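PDB 4HPP: probable glutamine synthetase from Pseudomonas aeruginosa, which is of undetermined function but belongs to the glutamine synthetase family and holds a magnesium ion and glutamic acid in its catalytic domain. Local coordinates for residues His93-Glu98 with Pro108-Arg113; Gln125-Phe130 with Ser240-Asp245; Gln194-Ala199 with Cys341-Met346; Asn257-Leu262 with Lys327-Glu332; Ala279-Thr284 with Leu331-Met336. All blocks are in the same frame, centred on the assembly; numbering follows the deposited sequence.

Overall arrangement
Along the chain, interaction 1 comes first and joins strand 89-97, in the five-stranded sheet, to helix 108-121. Interactions 2 to 5 lie in the catalytic region around its curled mixed sheet. Interaction 2 pairs strands 124-137 and 235-243; interactions 4 and 5, centres about 19 Å apart, use the neighbouring strand 330-336, whose start faces the loop leading into helix 261-281 and whose end faces the end of that helix. Interaction 3, between helices 196-216 and 342-358, touches interactions 1, 2 and 5, centres about 11, 12 and 13 Å away. Interactions 1 and 4 are most distant, centres about 29 Å apart. Strands 124-137, 235-243 and 330-336 carry E133, H236 and R334 of the magnesium and glutamic acid sites.

Interaction 1. Residues His93-Glu98 with Pro108-Arg113; sequences HGNLVE and PRSLLR
N95 and R109 join a strand of the N-terminal beta-sheet to the start of helix 108-121, the strand and helix axes running at 94° to each other. The amide and guanidinium planes are nearly coplanar, 23° apart, with the N95 amide at the guanidinium's edge. R109 NE donates to N95 OD1 at 2.8 Å in an almost straight bond (176°), lying in the carbonyl plane; NH1 adds a weak bond to the same oxygen. The bend of R109 at chi3 turns NE out of the line of the chain, toward N95 OD1. H93 CB lies over one guanidinium face, 3.9 Å from NH2, while salt bridges to D200 and D71 take NH2 and NH1. R113 crosses the N95 side chain at about a right angle; its NH1 is 3.2 Å from N95 ND2, a meeting of two donors and therefore not a bond. Beside them, N95 CB packs 3.6 Å from S110 OG, and a water 2.8 Å from that hydroxyl donates to L96 O at 2.9 Å.

Interaction 2. Residues Gln125-Phe130 with Ser240-Asp245; sequences QVIAAF and SLQHAD
Q125 and Q242 begin a ladder of backbone bonds between strands 124-137 and 235-243, which run antiparallel with axes at 148°. Q125 N donates to Q242 O at 2.8 Å (173°), and Q242 N returns a longer bond to Q125 O at 3.2 Å. Two residues on, I127 N donates to S240 O, and S240 N to I127 O at 2.9 Å. Q125/Q242 and I127/S240 are thus hydrogen-bonded pairs, and V126/L241 between them is a non-hydrogen-bonded pair.

The side-chain contacts divide by sheet face. V126 and L241 make the apolar one, lying side by side and pointing the same way, with CG2 and CD2 3.7 Å apart; V126 CG2, beside its own backbone N, is the branch that touches. Y119 of helix 108-121 packs on both residues. On the opposite face I127 bridges two partners: its CB is 3.3 Å from S240 OG, and its CD1 is 3.6 Å from Q242 OE1, where the glutamine chain, extended beyond CG, crosses it.

Past the ladder, Q125 CD lies 3.5 Å from A244 CA, a van der Waals contact with a poorly ordered residue.

V126 also bonds to G195 through its backbone. Antiparallel pairing of this kind makes up most of the curled, mixed sheet of the glutamine synthetase catalytic domain, whose strands 124-137 and 235-243 carry E133 of the magnesium site and H236 of the glutamic acid pocket.

Interaction 3. Residues Gln194-Ala199 with Cys341-Met346; sequences QGVAAA and CPHLAM
M346 and H343 reach from the first turn of helix 342-358 to A199 in the first turn of helix 196-216 and G195 just ahead of that helix. The methionine is stretched out: CG is anti to the backbone N (chi1 165°) and the chain stays extended through chi3, which places CE at the tip, 3.1 Å from G195 O, a tight approach. The same methyl lies 3.9 Å from A198 CB, and SD passes 4.3 Å from A199 CB.

In H343, chi1 puts CG beside the backbone N, and chi2 (94°) turns the ring so that A199 CB lies over one face, closest to CD2 at 3.3 Å. V196 CG1 sits more loosely at the ring's edge, near its plane. The far nitrogen, NE2, is hydrogen-bonded to D200 OD2. P342 completes the contact, its CB 3.9 Å from A199 CB and 3.5 Å from A199 O.

Two local features mark the helix starts. G195 has a positive phi of 63°, favourable to glycine, and its carbonyl accepts from A198 N. C341 is the N-cap of the other helix, its SG accepting from L344 N at 3.6 Å.

In the fold the two helix starts form a buried contact close to the chain's centre: strand 124-137 meets it through A128 on A198 and V126 and F130 on M346, while helix 108-121 packs L112 on A199 and R109 on H343.

Interaction 4. Residues Asn257-Leu262 with Lys327-Glu332; sequences NDLSEL and KQYNLE
In the catalytic domain of this glutamine synthetase family member, Y329, just ahead of strand 330-336, packs against N257, D258 and L259 in the loop that leads into helix 261-281. The tyrosine CG is anti to its backbone N (chi1 -174°), and the ring beyond it extends toward the loop. Its hydroxyl donates a long, weak hydrogen bond to N257 O at 3.5 Å, and that carbonyl lies at the ring's edge, near its plane. Both N257 and D258 have positive phi, consistent with a local bend of the chain here. L259 N also comes near the phenol end, 3.7 Å from Y329 OH.

D258 CB touches the ring at CE1, 4.0 Å away. L259 crosses the tyrosine side chain at about a right angle, bringing CD1 to 3.8 Å from OH.

Around the contact, Y251 meets the Y329 ring with planes at about 45°, and I314 of strand 312-315 also packs on it. Backbone bonds pair D258 with E252 and L331 with L239, tying each side to its surroundings. L331, further into the strand, places CD1 4.4 Å from L259 CD1, a looser apolar contact.

Interaction 5. Residues Ala279-Thr284 with Leu331-Met336; sequences ALTAPT and LEFRPM
T281 meets F333, P335 and M336 where helix 261-281 ends beside the corner of strand 330-336. Its OG1 lies between the backbone N and the carbonyl carbon (chi1 72°), and from there it comes within 2.8 Å of P335 O. That hydrogen bond is unsettled, since the one proton also has L277 O in range. T281 and F333 reach toward each other tip to tip: OG1 sits at the ring's edge, near its plane, 3.3 Å from CZ. From the backbone, T281 O receives a CA-H...O contact from M336 CA at 3.1 Å, with an angle of 162° at the hydrogen. The methyls T281 CG2 and M336 CE meet at 3.9 Å.

P335 is the centre of an inverse gamma turn, in which M336 N gives a weak bond to R334 O. The same proline lays CD 3.4 Å above one face of F333, offset toward the rim.

Further out, R334 NE forms a weak salt bridge with E332 OE2, and R290 NH1 bonds to R334 O. R334 and R290 both belong to the glutamic acid pocket, and R334 touches the ligand, so this strand corner carries part of the binding site of the glutamine synthetase fold.

Interaction 1. Residues His93-Glu98 with Pro108-Arg113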
# COMPACT_ATOMS: atom_id res chain seq x y z
N HIS A 93 1.95 39.42 -14.38
CA HIS A 93 1.10 39.79 -15.48
C HIS A 93 1.87 40.74 -16.34
O HIS A 93 2.68 41.55 -15.84
CB HIS A 93 -0.16 40.45 -15.00
CG HIS A 93 -0.92 39.63 -14.03
ND1 HIS A 93 -2.02 38.91 -14.39
CD2 HIS A 93 -0.73 39.42 -12.65
CE1 HIS A 93 -2.50 38.25 -13.29
NE2 HIS A 93 -1.71 38.56 -12.23
N GLY A 94 1.65 40.65 -17.65
CA GLY A 94 2.39 41.44 -18.57
C GLY A 94 1.44 42.04 -19.58
O GLY A 94 0.29 41.56 -19.76
N ASN A 95 1.92 43.09 -20.24
CA ASN A 95 1.23 43.65 -21.39
C ASN A 95 1.99 43.22 -22.67
O ASN A 95 3.22 43.09 -22.64
CB ASN A 95 1.14 45.18 -21.29
CG ASN A 95 0.79 45.69 -19.89
OD1 ASN A 95 -0.09 45.17 -19.20
ND2 ASN A 95 1.49 46.74 -19.47
N LEU A 96 1.25 43.00 -23.77
CA LEU A 96 1.77 42.70 -25.11
C LEU A 96 2.07 43.94 -25.92
O LEU A 96 1.23 44.85 -26.03
CB LEU A 96 0.77 41.85 -25.88
CG LEU A 96 0.47 40.45 -25.34
CD1 LEU A 96 -0.63 39.76 -26.14
CD2 LEU A 96 1.71 39.58 -25.42
N VAL A 97 3.26 43.98 -26.52
CA VAL A 97 3.75 45.16 -27.24
C VAL A 97 4.52 44.69 -28.45
O VAL A 97 5.00 43.57 -28.43
CB VAL A 97 4.64 46.05 -26.33
CG1 VAL A 97 3.86 46.44 -25.10
CG2 VAL A 97 5.92 45.32 -25.90
N GLU A 98 4.63 45.52 -29.50
CA GLU A 98 5.45 45.20 -30.70
C GLU A 98 6.93 45.33 -30.33
O GLU A 98 7.20 45.82 -29.23
CB GLU A 98 5.03 46.09 -31.87
CG GLU A 98 3.80 45.57 -32.64
CD GLU A 98 2.61 46.54 -32.68
OE1 GLU A 98 2.81 47.77 -32.49
OE2 GLU A 98 1.45 46.10 -32.88
N PRO A 108 -5.56 42.81 -23.94
CA PRO A 108 -6.75 43.08 -23.15
C PRO A 108 -6.39 43.78 -21.88
O PRO A 108 -7.11 44.69 -21.52
CB PRO A 108 -7.37 41.69 -22.89
CG PRO A 108 -6.61 40.77 -23.78
CD PRO A 108 -5.25 41.38 -23.97
N ARG A 109 -5.28 43.41 -21.23
CA ARG A 109 -4.74 44.21 -20.08
C ARG A 109 -4.51 45.70 -20.41
O ARG A 109 -5.05 46.59 -19.75
CB ARG A 109 -3.47 43.60 -19.45
CG ARG A 109 -3.50 43.80 -17.92
CD ARG A 109 -2.40 43.17 -17.11
NE ARG A 109 -1.32 44.12 -16.96
CZ ARG A 109 -0.87 44.56 -15.81
NH1 ARG A 109 0.14 45.36 -15.82
NH2 ARG A 109 -1.41 44.17 -14.67
N SER A 110 -3.79 45.96 -21.51
CA SER A 110 -3.56 47.31 -22.04
C SER A 110 -4.86 48.11 -22.26
O SER A 110 -4.98 49.22 -21.71
CB SER A 110 -2.74 47.25 -23.35
OG SER A 110 -1.36 47.01 -23.10
N LEU A 111 -5.80 47.56 -23.05
CA LEU A 111 -7.13 48.17 -23.22
C LEU A 111 -7.73 48.54 -21.86
O LEU A 111 -8.14 49.69 -21.66
CB LEU A 111 -8.10 47.23 -23.92
CG LEU A 111 -9.59 47.52 -23.69
CD1 LEU A 111 -9.92 48.91 -24.19
CD2 LEU A 111 -10.48 46.49 -24.37
N LEU A 112 -7.76 47.61 -20.89
CA LEU A 112 -8.33 48.01 -19.60
C LEU A 112 -7.53 49.14 -18.94
O LEU A 112 -8.13 50.07 -18.39
CB LEU A 112 -8.60 46.85 -18.62
CG LEU A 112 -8.92 47.25 -17.15
CD1 LEU A 112 -10.22 48.04 -17.05
CD2 LEU A 112 -8.94 46.05 -16.24
N ARG A 113 -6.20 49.10 -19.03
CA ARG A 113 -5.40 50.19 -18.49
C ARG A 113 -5.61 51.56 -19.16
O ARG A 113 -5.30 52.58 -18.56
CB ARG A 113 -3.92 49.85 -18.52
CG ARG A 113 -3.11 50.99 -17.90
CD ARG A 113 -1.64 50.65 -17.75
NE ARG A 113 -0.94 50.65 -19.04
CZ ARG A 113 -0.76 49.57 -19.80
NH1 ARG A 113 -1.24 48.38 -19.42
NH2 ARG A 113 -0.11 49.68 -20.95
O HOH W 1 1.02 47.31 -24.54

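Interaction 2. Residues Gln125-Phe130 with Ser240-Asp245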
# COMPACT_ATOMS: atom_id res chain seq x y z
N GLN A 125 -11.52 57.30 -9.98
CA GLN A 125 -10.80 56.07 -9.68
C GLN A 125 -11.79 54.93 -9.84
O GLN A 125 -12.95 55.06 -9.47
CB GLN A 125 -10.35 56.05 -8.22
CG GLN A 125 -9.83 57.38 -7.70
CD GLN A 125 -8.33 57.58 -7.87
OE1 GLN A 125 -7.85 57.86 -8.97
NE2 GLN A 125 -7.58 57.48 -6.76
N VAL A 126 -11.34 53.79 -10.36
CA VAL A 126 -12.23 52.62 -10.44
C VAL A 126 -11.90 51.54 -9.43
O VAL A 126 -10.78 51.03 -9.38
CB VAL A 126 -12.32 52.06 -11.85
CG1 VAL A 126 -13.26 50.86 -11.86
CG2 VAL A 126 -12.85 53.17 -12.77
N ILE A 127 -12.90 51.20 -8.63
CA ILE A 127 -12.70 50.30 -7.52
C ILE A 127 -13.62 49.16 -7.79
O ILE A 127 -14.84 49.38 -7.90
CB ILE A 127 -13.16 50.95 -6.21
CG1 ILE A 127 -12.36 52.22 -5.90
CG2 ILE A 127 -13.05 49.94 -5.08
CD1 ILE A 127 -11.14 52.02 -5.02
N ALA A 128 -13.05 47.96 -7.84
CA ALA A 128 -13.81 46.77 -8.19
C ALA A 128 -13.33 45.51 -7.48
O ALA A 128 -12.16 45.39 -7.06
CB ALA A 128 -13.84 46.53 -9.71
N ALA A 129 -14.27 44.58 -7.38
CA ALA A 129 -14.02 43.23 -6.87
C ALA A 129 -14.91 42.22 -7.63
O ALA A 129 -16.10 42.46 -7.87
CB ALA A 129 -14.23 43.18 -5.36
N PHE A 130 -14.26 41.16 -8.10
CA PHE A 130 -14.91 40.01 -8.74
C PHE A 130 -15.20 38.90 -7.69
O PHE A 130 -14.31 38.54 -6.90
CB PHE A 130 -14.00 39.42 -9.80
CG PHE A 130 -13.72 40.30 -10.96
CD1 PHE A 130 -14.35 40.05 -12.20
CD2 PHE A 130 -12.78 41.32 -10.87
CE1 PHE A 130 -14.05 40.81 -13.34
CE2 PHE A 130 -12.49 42.10 -12.00
CZ PHE A 130 -13.11 41.85 -13.24
N SER A 240 -17.48 50.40 -7.56
CA SER A 240 -17.72 51.71 -6.97
C SER A 240 -16.82 52.67 -7.74
O SER A 240 -15.82 52.26 -8.35
CB SER A 240 -17.49 51.71 -5.45
OG SER A 240 -16.12 51.75 -5.08
N LEU A 241 -17.24 53.93 -7.76
CA LEU A 241 -16.52 54.99 -8.47
C LEU A 241 -16.17 56.08 -7.47
O LEU A 241 -17.06 56.52 -6.76
CB LEU A 241 -17.42 55.57 -9.58
CG LEU A 241 -17.45 54.87 -10.93
CD1 LEU A 241 -18.09 55.77 -11.99
CD2 LEU A 241 -16.06 54.47 -11.36
N GLN A 242 -14.91 56.50 -7.39
CA GLN A 242 -14.47 57.47 -6.35
C GLN A 242 -13.69 58.65 -6.89
O GLN A 242 -12.83 58.50 -7.76
CB GLN A 242 -13.58 56.82 -5.29
CG GLN A 242 -14.26 55.85 -4.35
CD GLN A 242 -13.24 55.00 -3.62
OE1 GLN A 242 -12.02 55.23 -3.72
NE2 GLN A 242 -13.72 54.01 -2.86
N HIS A 243 -13.97 59.83 -6.35
CA HIS A 243 -13.13 60.99 -6.60
C HIS A 243 -11.70 60.61 -6.27
O HIS A 243 -11.48 59.82 -5.35
CB HIS A 243 -13.61 62.20 -5.80
CG HIS A 243 -12.64 63.34 -5.79
ND1 HIS A 243 -12.17 63.87 -4.65
CD2 HIS A 243 -12.02 64.03 -6.83
CE1 HIS A 243 -11.30 64.86 -4.94
NE2 HIS A 243 -11.21 64.95 -6.28
N ALA A 244 -10.74 61.13 -7.05
CA ALA A 244 -9.31 60.83 -6.86
C ALA A 244 -8.81 61.12 -5.41
O ALA A 244 -7.85 61.86 -5.21
CB ALA A 244 -8.47 61.59 -7.91
N ASP A 245 -9.45 60.47 -4.43
CA ASP A 245 -9.61 61.04 -3.08
C ASP A 245 -10.22 60.08 -2.04
O ASP A 245 -9.95 60.21 -0.83
CB ASP A 245 -10.55 62.25 -3.20
CG ASP A 245 -10.46 63.21 -2.03
OD1 ASP A 245 -9.40 63.23 -1.36
OD2 ASP A 245 -11.44 63.95 -1.80

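Interaction 3. Residues Gln194-Ala199 with Cys341-Met346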
# COMPACT_ATOMS: atom_id res chain seq x y z
N GLN A 194 -7.98 48.75 -7.01
CA GLN A 194 -8.26 49.86 -7.90
C GLN A 194 -7.80 49.57 -9.31
O GLN A 194 -6.75 49.07 -9.50
CB GLN A 194 -7.63 51.13 -7.37
CG GLN A 194 -8.13 52.40 -8.07
CD GLN A 194 -7.37 53.65 -7.62
OE1 GLN A 194 -7.60 54.76 -8.13
NE2 GLN A 194 -6.46 53.47 -6.68
N GLY A 195 -8.62 49.83 -10.30
CA GLY A 195 -8.17 49.69 -11.66
C GLY A 195 -7.78 48.28 -12.08
O GLY A 195 -8.56 47.33 -11.95
N VAL A 196 -6.56 48.18 -12.62
CA VAL A 196 -6.08 47.03 -13.38
C VAL A 196 -5.89 45.92 -12.37
O VAL A 196 -6.26 44.74 -12.61
CB VAL A 196 -4.76 47.34 -14.12
CG1 VAL A 196 -4.21 46.10 -14.80
CG2 VAL A 196 -4.94 48.42 -15.18
N ALA A 197 -5.36 46.32 -11.21
CA ALA A 197 -5.12 45.40 -10.12
C ALA A 197 -6.41 44.60 -9.81
O ALA A 197 -6.34 43.42 -9.49
CB ALA A 197 -4.56 46.12 -8.88
N ALA A 198 -7.58 45.22 -9.98
CA ALA A 198 -8.87 44.54 -9.71
C ALA A 198 -9.06 43.33 -10.66
O ALA A 198 -9.30 42.23 -10.18
CB ALA A 198 -10.05 45.51 -9.76
N ALA A 199 -8.88 43.53 -11.97
CA ALA A 199 -8.83 42.40 -12.93
C ALA A 199 -7.66 41.40 -12.73
O ALA A 199 -7.86 40.17 -12.85
CB ALA A 199 -8.85 42.90 -14.36
N CYS A 341 -12.30 37.05 -19.96
CA CYS A 341 -11.00 37.62 -19.64
C CYS A 341 -11.17 38.81 -18.65
O CYS A 341 -11.54 39.90 -19.04
CB CYS A 341 -10.24 37.99 -20.93
SG CYS A 341 -8.92 39.20 -20.66
N PRO A 342 -10.93 38.60 -17.35
CA PRO A 342 -11.21 39.70 -16.36
C PRO A 342 -11.00 41.15 -16.85
O PRO A 342 -11.87 42.01 -16.66
CB PRO A 342 -10.26 39.37 -15.21
CG PRO A 342 -10.10 37.88 -15.27
CD PRO A 342 -10.45 37.37 -16.67
N HIS A 343 -9.87 41.43 -17.48
CA HIS A 343 -9.54 42.74 -18.10
C HIS A 343 -10.39 43.16 -19.21
O HIS A 343 -10.72 44.33 -19.28
CB HIS A 343 -8.17 42.67 -18.65
CG HIS A 343 -7.18 42.13 -17.67
ND1 HIS A 343 -6.85 40.84 -17.64
CD2 HIS A 343 -6.47 42.76 -16.65
CE1 HIS A 343 -5.96 40.63 -16.63
NE2 HIS A 343 -5.73 41.81 -16.04
N LEU A 344 -10.73 42.23 -20.12
CA LEU A 344 -11.61 42.58 -21.22
C LEU A 344 -13.03 42.83 -20.71
O LEU A 344 -13.69 43.81 -21.05
CB LEU A 344 -11.55 41.53 -22.34
CG LEU A 344 -12.51 41.74 -23.52
CD1 LEU A 344 -12.10 43.00 -24.25
CD2 LEU A 344 -12.56 40.54 -24.45
N ALA A 345 -13.49 41.95 -19.83
CA ALA A 345 -14.81 42.07 -19.27
C ALA A 345 -14.95 43.37 -18.50
O ALA A 345 -15.90 44.10 -18.77
CB ALA A 345 -15.14 40.87 -18.40
N MET A 346 -14.04 43.67 -17.55
CA MET A 346 -14.18 44.89 -16.74
C MET A 346 -14.07 46.14 -17.64
O MET A 346 -14.94 47.01 -17.57
CB MET A 346 -13.17 44.90 -15.60
CG MET A 346 -12.94 46.24 -14.87
SD MET A 346 -11.89 45.86 -13.48
CE MET A 346 -11.53 47.50 -12.78

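Interaction 4. Residues Asn257-Leu262 with Lys327-Glu332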
# COMPACT_ATOMS: atom_id res chain seq x y z
N ASN A 257 -32.69 55.37 -3.79
CA ASN A 257 -31.66 54.32 -3.87
C ASN A 257 -30.34 54.74 -3.21
O ASN A 257 -29.55 53.88 -2.83
CB ASN A 257 -31.38 53.90 -5.32
CG ASN A 257 -32.57 53.27 -6.00
OD1 ASN A 257 -33.50 52.75 -5.35
ND2 ASN A 257 -32.55 53.29 -7.34
N ASP A 258 -30.12 56.05 -3.07
CA ASP A 258 -28.87 56.67 -2.57
C ASP A 258 -27.89 56.81 -3.74
O ASP A 258 -26.68 56.94 -3.54
CB ASP A 258 -28.24 55.92 -1.37
CG ASP A 258 -29.18 55.81 -0.19
OD1 ASP A 258 -29.91 56.79 0.14
OD2 ASP A 258 -29.19 54.73 0.44
N LEU A 259 -28.46 56.78 -4.95
CA LEU A 259 -27.73 56.89 -6.21
C LEU A 259 -27.52 58.35 -6.61
O LEU A 259 -28.46 59.14 -6.54
CB LEU A 259 -28.51 56.15 -7.31
CG LEU A 259 -27.77 55.77 -8.59
CD1 LEU A 259 -26.33 55.34 -8.34
CD2 LEU A 259 -28.51 54.65 -9.32
N SER A 260 -26.29 58.69 -7.00
CA SER A 260 -25.91 59.98 -7.58
C SER A 260 -26.50 60.19 -8.94
O SER A 260 -26.79 59.23 -9.64
CB SER A 260 -24.42 60.01 -7.79
OG SER A 260 -23.81 60.80 -6.80
N GLU A 261 -26.63 61.45 -9.35
CA GLU A 261 -26.88 61.75 -10.76
C GLU A 261 -25.80 61.07 -11.59
O GLU A 261 -26.12 60.26 -12.47
CB GLU A 261 -26.89 63.25 -11.03
CG GLU A 261 -27.09 63.57 -12.50
CD GLU A 261 -27.85 64.86 -12.72
OE1 GLU A 261 -27.50 65.86 -12.05
OE2 GLU A 261 -28.80 64.84 -13.55
N LEU A 262 -24.53 61.39 -11.30
CA LEU A 262 -23.42 60.61 -11.85
C LEU A 262 -23.75 59.08 -11.90
O LEU A 262 -23.81 58.46 -12.97
CB LEU A 262 -22.11 60.87 -11.08
CG LEU A 262 -20.89 60.03 -11.54
CD1 LEU A 262 -20.44 60.36 -12.95
CD2 LEU A 262 -19.72 60.15 -10.59
N LYS A 327 -18.76 54.28 1.38
CA LYS A 327 -17.53 53.60 0.95
C LYS A 327 -17.85 52.17 0.49
O LYS A 327 -17.20 51.63 -0.41
CB LYS A 327 -16.45 53.59 2.06
CG LYS A 327 -15.55 54.84 2.16
CD LYS A 327 -14.79 55.19 0.87
CE LYS A 327 -13.29 55.43 1.06
NZ LYS A 327 -12.90 56.66 1.83
N GLN A 328 -18.87 51.56 1.10
CA GLN A 328 -19.25 50.18 0.80
C GLN A 328 -20.39 50.12 -0.22
O GLN A 328 -20.83 49.04 -0.61
CB GLN A 328 -19.62 49.43 2.09
CG GLN A 328 -20.42 50.28 3.07
CD GLN A 328 -21.39 49.50 3.93
OE1 GLN A 328 -22.19 48.71 3.42
NE2 GLN A 328 -21.37 49.76 5.25
N TYR A 329 -20.86 51.29 -0.64
CA TYR A 329 -21.90 51.39 -1.65
C TYR A 329 -21.32 51.15 -3.03
O TYR A 329 -20.31 51.76 -3.44
CB TYR A 329 -22.53 52.77 -1.60
CG TYR A 329 -23.72 52.92 -2.51
CD1 TYR A 329 -25.03 52.74 -2.03
CD2 TYR A 329 -23.53 53.28 -3.86
CE1 TYR A 329 -26.13 52.90 -2.86
CE2 TYR A 329 -24.61 53.44 -4.70
CZ TYR A 329 -25.90 53.26 -4.20
OH TYR A 329 -26.94 53.43 -5.08
N ASN A 330 -21.98 50.25 -3.75
CA ASN A 330 -21.48 49.87 -5.03
C ASN A 330 -22.60 49.31 -5.89
O ASN A 330 -23.74 49.16 -5.41
CB ASN A 330 -20.29 48.89 -4.89
CG ASN A 330 -20.71 47.49 -4.49
OD1 ASN A 330 -21.30 46.73 -5.29
ND2 ASN A 330 -20.39 47.12 -3.25
N LEU A 331 -22.25 49.02 -7.14
CA LEU A 331 -23.14 48.37 -8.07
C LEU A 331 -22.54 47.07 -8.63
O LEU A 331 -21.41 47.01 -9.16
CB LEU A 331 -23.49 49.33 -9.21
CG LEU A 331 -24.38 50.54 -8.85
CD1 LEU A 331 -23.85 51.82 -9.46
CD2 LEU A 331 -25.77 50.26 -9.37
N GLU A 332 -23.36 46.05 -8.55
CA GLU A 332 -23.04 44.73 -8.94
C GLU A 332 -23.69 44.33 -10.29
O GLU A 332 -24.93 44.25 -10.40
CB GLU A 332 -23.51 43.81 -7.82
CG GLU A 332 -23.89 42.43 -8.27
CD GLU A 332 -23.84 41.43 -7.14
OE1 GLU A 332 -22.73 41.10 -6.66
OE2 GLU A 332 -24.91 40.96 -6.75

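Interaction 5. Residues Ala279-Thr284 with Leu331-Met336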
# COMPACT_ATOMS: atom_id res chain seq x y z
N ALA A 279 -21.58 39.80 -25.01
CA ALA A 279 -20.65 39.14 -25.90
C ALA A 279 -19.29 39.16 -25.24
O ALA A 279 -18.44 38.31 -25.55
CB ALA A 279 -20.59 39.84 -27.27
N LEU A 280 -19.08 40.11 -24.34
CA LEU A 280 -17.77 40.28 -23.69
C LEU A 280 -17.79 39.88 -22.20
O LEU A 280 -16.73 39.68 -21.61
CB LEU A 280 -17.20 41.71 -23.87
CG LEU A 280 -17.14 42.34 -25.28
CD1 LEU A 280 -17.56 43.80 -25.29
CD2 LEU A 280 -15.82 42.19 -25.99
N THR A 281 -18.97 39.76 -21.58
CA THR A 281 -19.01 39.33 -20.16
C THR A 281 -19.68 37.96 -19.96
O THR A 281 -19.62 37.40 -18.86
CB THR A 281 -19.75 40.34 -19.29
OG1 THR A 281 -21.14 40.25 -19.60
CG2 THR A 281 -19.26 41.79 -19.52
N ALA A 282 -20.34 37.45 -21.00
CA ALA A 282 -20.78 36.04 -21.05
C ALA A 282 -20.38 35.47 -22.41
O ALA A 282 -21.25 35.17 -23.22
CB ALA A 282 -22.28 35.92 -20.81
N PRO A 283 -19.06 35.32 -22.66
CA PRO A 283 -18.52 35.31 -24.00
C PRO A 283 -18.34 33.94 -24.56
O PRO A 283 -17.69 33.81 -25.58
CB PRO A 283 -17.11 35.88 -23.79
CG PRO A 283 -16.81 35.68 -22.33
CD PRO A 283 -18.01 35.04 -21.69
N THR A 284 -18.84 32.91 -23.91
CA THR A 284 -18.67 31.60 -24.56
C THR A 284 -20.01 30.97 -24.86
O THR A 284 -21.04 31.35 -24.28
CB THR A 284 -17.83 30.60 -23.75
OG1 THR A 284 -18.45 30.39 -22.48
CG2 THR A 284 -16.41 31.10 -23.55
N LEU A 331 -22.25 49.02 -7.14
CA LEU A 331 -23.14 48.37 -8.07
C LEU A 331 -22.54 47.07 -8.63
O LEU A 331 -21.41 47.01 -9.16
CB LEU A 331 -23.49 49.33 -9.21
CG LEU A 331 -24.38 50.54 -8.85
CD1 LEU A 331 -23.85 51.82 -9.46
CD2 LEU A 331 -25.77 50.26 -9.37
N GLU A 332 -23.36 46.05 -8.55
CA GLU A 332 -23.04 44.73 -8.94
C GLU A 332 -23.69 44.33 -10.29
O GLU A 332 -24.93 44.25 -10.40
CB GLU A 332 -23.51 43.81 -7.82
CG GLU A 332 -23.89 42.43 -8.27
CD GLU A 332 -23.84 41.43 -7.14
OE1 GLU A 332 -22.73 41.10 -6.66
OE2 GLU A 332 -24.91 40.96 -6.75
N PHE A 333 -22.82 44.09 -11.29
CA PHE A 333 -23.11 43.51 -12.63
C PHE A 333 -23.10 41.98 -12.53
O PHE A 333 -22.20 41.38 -11.95
CB PHE A 333 -22.05 44.04 -13.63
CG PHE A 333 -22.21 43.54 -15.07
CD1 PHE A 333 -21.80 42.25 -15.44
CD2 PHE A 333 -22.71 44.39 -16.07
CE1 PHE A 333 -21.93 41.79 -16.75
CE2 PHE A 333 -22.83 43.95 -17.38
CZ PHE A 333 -22.43 42.66 -17.72
N ARG A 334 -24.10 41.33 -13.12
CA ARG A 334 -24.36 39.94 -12.78
C ARG A 334 -24.26 38.98 -13.94
O ARG A 334 -23.95 37.80 -13.72
CB ARG A 334 -25.70 39.78 -12.03
CG ARG A 334 -25.77 40.65 -10.80
CD ARG A 334 -27.00 40.42 -9.94
NE ARG A 334 -26.79 39.35 -8.97
CZ ARG A 334 -27.41 38.18 -9.03
NH1 ARG A 334 -27.18 37.23 -8.11
NH2 ARG A 334 -28.28 37.97 -10.04
N PRO A 335 -24.50 39.47 -15.18
CA PRO A 335 -24.41 38.51 -16.30
C PRO A 335 -22.95 38.28 -16.75
O PRO A 335 -22.52 38.60 -17.87
CB PRO A 335 -25.34 39.11 -17.37
CG PRO A 335 -25.88 40.39 -16.78
CD PRO A 335 -25.00 40.78 -15.63
N MET A 336 -22.19 37.70 -15.82
CA MET A 336 -20.77 37.54 -16.03
C MET A 336 -20.40 36.18 -15.50
O MET A 336 -21.05 35.71 -14.57
CB MET A 336 -20.00 38.64 -15.36
CG MET A 336 -18.54 38.63 -15.78
SD MET A 336 -17.53 39.86 -14.92
CE MET A 336 -17.81 41.37 -15.90